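Local structure of 2,3-dihydroxy-2,3-dihydrophenylpropionate dehydrogenase (Pseudomonas sp. MC1, 5XTF) at the interface of chains A and B and the interface of chains A and C. The protein catalyses the oxidation of the cis-dihydrodiol of naphthalene to 1,2-dihydroxynaphthalene, as a tetrameric NAD-dependent enzyme of the short-chain dehydrogenase/reductase family. Sequence-based numbering; all coordinates share one arbitrary frame. Chains: chain A/B/C, 2,3-dihydroxy-2,3-dihydrophenylpropionate dehydrogenase.

Contact 1 and contact 2 are two patches of the two-fold symmetric interface between chains A and B, their C-alpha centres about 19 Å apart; contact 1 pairs the helices 170-190 and contact 2 the helices 118-150. Contact 3 lies on the A–C interface, about 14 Å from contact 1 and 32 Å from contact 2, measured between C-alpha centres. Helix 170-190 of chain A links the two interfaces: its second half faces chain B in contact 1, and A:Ala191, directly beyond its end, touches chain C in contact 3. Each subunit thus engages two neighbours through different surfaces, consistent with the tetrameric assembly.

Contact 1: the interface of chains A and B. Residues chain A 181, 184-186; chain B 165, 170, 173-174.
The backbone oxygen of A:Lys184 meets a methyl group rather than a polar partner: CG1 of B:Val165 lies 3.4 Å from A:Lys184 O. The same methyl touches the root of the lysine side chain, with B:Val165 CG1 3.8 Å from A:Lys184 CB. With CG1 anti to the carbonyl carbon of its own residue (chi1 -52°), this branch of the valine is the one turned to chain A. One turn earlier along the helix, the A:Gly181 oxygen is likewise met by carbon, B:Ile173 CG2 at 3.7 Å. Beside these carbonyls, the single methyl of A:Ala185 packs against B:Ser170 and B:Ile173. Its CB is 3.7 Å from B:Ser170 CA and 3.9 Å from B:Ile173 CD1, the tip of the isoleucine. B:Ser170 turns its CB to A:Leu186, whose branch tip CD2 is 3.6 Å from that B:Ser170 CB. The patch is held by van der Waals packing and by shape. The small residues probably allow the backbones to approach, with A:Gly181 CA 4.4 Å from B:Ala174 CA. Apart from B:Val165, which projects from the loop ahead of the helix, every residue here belongs to helix 170-190 of its chain. That helix carries the family's YxxxK motif, so B:Ile173, inside the motif, packs against the partner and B:Ala174 merely lies near A:Gly181, while B:Lys176 belongs to the NAD site.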
# COMPACT_ATOMS: atom_id res chain seq x y z
N GLY A 181 9.93 -6.21 0.04
CA GLY A 181 9.76 -7.15 -1.05
C GLY A 181 10.26 -8.53 -0.66
O GLY A 181 9.67 -9.54 -1.05
N LYS A 184 7.47 -10.40 1.34
CA LYS A 184 6.36 -10.95 0.59
C LYS A 184 6.81 -12.11 -0.29
O LYS A 184 6.13 -13.14 -0.36
CB LYS A 184 5.70 -9.84 -0.23
CG LYS A 184 5.19 -8.71 0.68
CD LYS A 184 5.23 -7.37 -0.02
CE LYS A 184 3.94 -7.09 -0.76
NZ LYS A 184 4.10 -6.03 -1.78
N ALA A 185 7.97 -11.97 -0.94
CA ALA A 185 8.49 -13.03 -1.79
C ALA A 185 8.85 -14.28 -0.99
O ALA A 185 8.48 -15.39 -1.37
CB ALA A 185 9.71 -12.51 -2.56
N LEU A 186 9.59 -14.12 0.11
CA LEU A 186 10.03 -15.29 0.87
C LEU A 186 8.88 -15.95 1.60
O LEU A 186 8.80 -17.18 1.66
CB LEU A 186 11.14 -14.89 1.85
CG LEU A 186 12.39 -14.45 1.07
CD1 LEU A 186 13.44 -13.92 2.00
CD2 LEU A 186 12.94 -15.57 0.18
N VAL B 165 3.61 -10.82 -5.63
CA VAL B 165 4.55 -11.92 -5.83
C VAL B 165 4.09 -12.73 -7.03
O VAL B 165 3.03 -12.46 -7.61
CB VAL B 165 4.66 -12.81 -4.59
CG1 VAL B 165 4.96 -11.96 -3.36
CG2 VAL B 165 3.38 -13.59 -4.39
N SER B 170 12.97 -13.97 -5.22
CA SER B 170 12.99 -12.96 -4.18
C SER B 170 13.97 -11.84 -4.50
O SER B 170 13.73 -10.69 -4.10
CB SER B 170 13.33 -13.60 -2.84
OG SER B 170 14.61 -14.22 -2.89
N ILE B 173 12.05 -9.54 -6.92
CA ILE B 173 10.95 -8.83 -6.27
C ILE B 173 11.50 -7.77 -5.32
O ILE B 173 10.95 -6.66 -5.22
CB ILE B 173 10.01 -9.81 -5.57
CG1 ILE B 173 9.26 -10.62 -6.63
CG2 ILE B 173 9.03 -9.07 -4.70
CD1 ILE B 173 8.32 -11.62 -6.08
N ALA B 174 12.60 -8.08 -4.63
CA ALA B 174 13.21 -7.11 -3.73
C ALA B 174 13.77 -5.92 -4.51
O ALA B 174 13.65 -4.77 -4.07
CB ALA B 174 14.29 -7.78 -2.89

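Contact 2: the interface of chains A and B. Residues chain A 118, 122, 125-126, 129; chain B 129, 133-134, 137.
Helix 118-150 of chain A packs against the same helix of chain B, the first half of one meeting a stretch near the middle of the other. B:Lys134 reaches across to chain A with an extended chain, its CG anti to the backbone N (chi1 -161°). At its tip the ammonium NZ donates to the carboxylate A:Asp126 OD1 at 2.8 Å, a salt bridge in which NZ meets OD1 on the syn side, 25° out of the carboxylate plane. A second bond runs from B:Lys134 NZ to the hydroxyl A:Ser122 OG, 3.1 Å away. Lower down, the aliphatic stem lies over one face of the A:Phe125 ring, with B:Lys134 CG 3.7 Å from the ring centroid. An alanine in place of B:Lys134 would probably leave A:Asp126 without its cationic mate and uncover this face of A:Phe125. The opposite face is backed by A:Phe129 of the same chain, and B:Val133 CG1 abuts the ring edge in plane, 3.7 Å from A:Phe125 CE1. B:Phe137 meets the ring edge-to-face, the planes inclined at 65°. Its CB also lies in plane at the rim of the A:Trp118 indole, 3.9 Å from A:Trp118 CZ3, while A:Ser122 CB covers one indole face. With its two-fold twin, this polar and aromatic helix pairing helps join chains A and B in the tetramer. Where A:Phe129 and B:Phe129 approach each other, their side chains cross at about a right angle, and A:Phe129 CD2 touches B:Phe129 CD2 at 3.6 Å.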
# COMPACT_ATOMS: atom_id res chain seq x y z
N TRP A 118 29.05 11.22 -7.42
CA TRP A 118 28.71 9.81 -7.60
C TRP A 118 29.65 8.88 -6.84
O TRP A 118 29.24 7.80 -6.41
CB TRP A 118 28.70 9.42 -9.08
CG TRP A 118 28.49 7.93 -9.26
CD1 TRP A 118 29.41 7.01 -9.68
CD2 TRP A 118 27.30 7.18 -8.96
NE1 TRP A 118 28.86 5.75 -9.69
CE2 TRP A 118 27.57 5.83 -9.25
CE3 TRP A 118 26.02 7.54 -8.50
CZ2 TRP A 118 26.61 4.82 -9.08
CZ3 TRP A 118 25.06 6.53 -8.33
CH2 TRP A 118 25.37 5.19 -8.63
N SER A 122 27.95 6.10 -4.79
CA SER A 122 28.16 4.70 -5.16
C SER A 122 28.68 3.88 -4.00
O SER A 122 28.25 2.73 -3.80
CB SER A 122 29.13 4.59 -6.33
OG SER A 122 29.75 3.31 -6.31
N PHE A 125 25.91 3.54 -1.34
CA PHE A 125 24.93 2.54 -1.81
C PHE A 125 25.43 1.12 -1.55
O PHE A 125 24.67 0.26 -1.10
CB PHE A 125 24.64 2.74 -3.30
CG PHE A 125 23.73 1.67 -3.92
CD1 PHE A 125 22.40 1.95 -4.20
CD2 PHE A 125 24.23 0.41 -4.25
CE1 PHE A 125 21.57 0.97 -4.77
CE2 PHE A 125 23.41 -0.55 -4.80
CZ PHE A 125 22.08 -0.27 -5.06
N ASP A 126 26.69 0.84 -1.90
CA ASP A 126 27.18 -0.53 -1.78
C ASP A 126 27.13 -0.97 -0.33
O ASP A 126 26.77 -2.11 -0.04
CB ASP A 126 28.61 -0.64 -2.31
CG ASP A 126 28.69 -0.57 -3.82
OD1 ASP A 126 27.64 -0.56 -4.49
OD2 ASP A 126 29.83 -0.53 -4.35
N PHE A 129 23.29 -1.21 0.87
CA PHE A 129 22.59 -2.38 0.36
C PHE A 129 23.24 -3.69 0.80
O PHE A 129 22.53 -4.67 1.06
CB PHE A 129 22.47 -2.28 -1.17
CG PHE A 129 21.21 -1.60 -1.61
CD1 PHE A 129 21.07 -0.23 -1.48
CD2 PHE A 129 20.15 -2.33 -2.11
CE1 PHE A 129 19.90 0.41 -1.86
CE2 PHE A 129 18.96 -1.70 -2.49
CZ PHE A 129 18.84 -0.33 -2.37
N PHE B 129 20.74 -6.25 -8.50
CA PHE B 129 20.69 -4.94 -7.87
C PHE B 129 21.56 -3.91 -8.58
O PHE B 129 21.21 -2.72 -8.59
CB PHE B 129 21.03 -5.07 -6.39
CG PHE B 129 19.85 -5.49 -5.55
CD1 PHE B 129 19.43 -6.80 -5.54
CD2 PHE B 129 19.14 -4.55 -4.82
CE1 PHE B 129 18.31 -7.18 -4.80
CE2 PHE B 129 18.02 -4.91 -4.07
CZ PHE B 129 17.62 -6.24 -4.06
N VAL B 133 18.60 -1.48 -9.84
CA VAL B 133 18.53 -0.45 -8.82
C VAL B 133 19.72 0.49 -8.89
O VAL B 133 19.55 1.70 -9.07
CB VAL B 133 18.43 -1.06 -7.41
CG1 VAL B 133 18.31 0.06 -6.36
CG2 VAL B 133 17.25 -2.04 -7.31
N LYS B 134 20.94 -0.03 -8.73
CA LYS B 134 22.10 0.85 -8.66
C LYS B 134 22.25 1.68 -9.93
O LYS B 134 22.54 2.89 -9.87
CB LYS B 134 23.37 0.05 -8.39
CG LYS B 134 24.45 0.95 -7.85
CD LYS B 134 25.82 0.29 -7.77
CE LYS B 134 26.83 1.30 -7.19
NZ LYS B 134 28.17 0.71 -6.92
N PHE B 137 20.12 4.73 -9.94
CA PHE B 137 20.80 5.80 -9.21
C PHE B 137 21.86 6.47 -10.08
O PHE B 137 21.99 7.70 -10.08
CB PHE B 137 21.43 5.25 -7.93
CG PHE B 137 20.46 5.09 -6.78
CD1 PHE B 137 19.92 3.84 -6.49
CD2 PHE B 137 20.12 6.17 -5.99
CE1 PHE B 137 19.03 3.68 -5.43
CE2 PHE B 137 19.24 6.01 -4.93
CZ PHE B 137 18.69 4.77 -4.65

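Contact 3: the interface of chains A and C. Residues chain A 191, 195, 260-263; chain C 236-237, 271-272, 275.
A:Phe261 clasps C:Gly271 both through its backbone and through its ring, forming the tight end of a contact made mainly by loops. The amide C:Gly271 N donates to A:Phe261 O at 2.8 Å, tilted 24° from the carbonyl plane, and the same nitrogen sits over the centre of the phenyl ring, 3.4 Å above its plane. With CG anti to the backbone N (chi1 -157°), the ring turns its face to the glycine, and A:Phe261 CE1 comes within 3.6 Å of C:Gly271 CA. Next to it, the methyl A:Thr263 CG2 wedges between the glycine turn and a leucine, 3.6 Å from C:Gly272 CA and equally near C:Leu237 CG. The leucine fork reaches into chain A, its CD1 3.4 Å from A:Lys260 O. A:Ala191 packs closely as well, its methyl CB 3.4 Å from the carbonyl C:Pro236 O. An intrachain bond probably steadies the chain A loop: A:Arg195 NH1 donates to A:Ile262 O at 3.1 Å, with the oxygen in the guanidinium plane. Packing is looser at the margin formed by this arginine, whose stem crosses the leucine at about a right angle, A:Arg195 CG being 4.0 Å from C:Leu237 CD2. With its two-fold twin, the patch ties chain A to chain C and so helps build the tetramer, probably helping to hold the loop around C:Gly271 near the C-terminus.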
# COMPACT_ATOMS: atom_id res chain seq x y z
N ALA A 191 6.25 -20.73 2.44
CA ALA A 191 5.02 -21.34 3.00
C ALA A 191 4.77 -22.69 2.34
O ALA A 191 5.15 -22.90 1.20
CB ALA A 191 3.83 -20.41 2.77
N ARG A 195 7.45 -19.36 8.17
CA ARG A 195 6.77 -18.07 8.16
C ARG A 195 7.80 -16.95 8.08
O ARG A 195 8.85 -17.00 8.73
CB ARG A 195 5.89 -17.90 9.40
CG ARG A 195 4.73 -18.89 9.50
CD ARG A 195 3.92 -18.72 10.82
NE ARG A 195 4.78 -18.84 12.01
CZ ARG A 195 5.20 -17.82 12.75
NH1 ARG A 195 4.83 -16.59 12.46
NH2 ARG A 195 6.01 -18.03 13.79
N LYS A 260 1.26 -18.45 14.74
CA LYS A 260 1.18 -19.62 13.87
C LYS A 260 0.51 -19.30 12.54
O LYS A 260 0.77 -19.98 11.55
CB LYS A 260 0.43 -20.76 14.58
CG LYS A 260 -1.08 -20.64 14.57
CD LYS A 260 -1.73 -21.59 15.58
CE LYS A 260 -1.65 -23.05 15.16
NZ LYS A 260 -2.46 -23.93 16.06
N PHE A 261 -0.31 -18.25 12.49
CA PHE A 261 -1.12 -17.90 11.33
C PHE A 261 -0.70 -16.57 10.70
O PHE A 261 -1.41 -16.03 9.85
CB PHE A 261 -2.60 -17.89 11.73
CG PHE A 261 -3.56 -18.08 10.59
CD1 PHE A 261 -3.47 -19.20 9.78
CD2 PHE A 261 -4.57 -17.15 10.33
CE1 PHE A 261 -4.36 -19.38 8.72
CE2 PHE A 261 -5.45 -17.33 9.28
CZ PHE A 261 -5.35 -18.45 8.48
N ILE A 262 0.45 -16.03 11.09
CA ILE A 262 0.94 -14.75 10.58
C ILE A 262 2.12 -15.01 9.65
O ILE A 262 3.20 -15.45 10.10
CB ILE A 262 1.34 -13.81 11.72
CG1 ILE A 262 0.20 -13.71 12.73
CG2 ILE A 262 1.69 -12.43 11.15
CD1 ILE A 262 0.58 -12.99 13.99
N THR A 263 1.94 -14.74 8.36
CA THR A 263 3.06 -14.72 7.44
C THR A 263 2.81 -13.66 6.37
O THR A 263 1.67 -13.36 6.03
CB THR A 263 3.31 -16.10 6.81
OG1 THR A 263 4.59 -16.10 6.15
CG2 THR A 263 2.22 -16.44 5.79
N PRO C 236 -1.96 -19.90 1.98
CA PRO C 236 -0.56 -20.33 1.79
C PRO C 236 0.01 -21.13 2.96
O PRO C 236 0.80 -22.05 2.73
CB PRO C 236 0.19 -19.01 1.59
CG PRO C 236 -0.85 -18.08 1.02
CD PRO C 236 -2.14 -18.47 1.68
N LEU C 237 -0.38 -20.84 4.20
CA LEU C 237 0.11 -21.62 5.33
C LEU C 237 -0.58 -22.97 5.46
O LEU C 237 -0.24 -23.74 6.37
CB LEU C 237 -0.01 -20.84 6.65
CG LEU C 237 0.99 -19.70 6.82
CD1 LEU C 237 0.90 -19.12 8.22
CD2 LEU C 237 2.43 -20.12 6.51
N GLY C 271 -2.82 -16.15 7.39
CA GLY C 271 -2.20 -17.31 6.80
C GLY C 271 -1.56 -17.06 5.46
O GLY C 271 -1.34 -18.01 4.70
N GLY C 272 -1.23 -15.80 5.15
CA GLY C 272 -0.62 -15.44 3.89
C GLY C 272 -1.60 -15.11 2.79
O GLY C 272 -1.16 -14.87 1.66
N LEU C 275 -1.06 -12.41 0.35
CA LEU C 275 -0.02 -12.66 -0.64
C LEU C 275 -0.57 -13.27 -1.92
O LEU C 275 -0.00 -13.06 -3.00
CB LEU C 275 1.05 -13.60 -0.06
CG LEU C 275 2.25 -13.08 0.74
CD1 LEU C 275 1.94 -11.78 1.42
CD2 LEU C 275 2.60 -14.15 1.74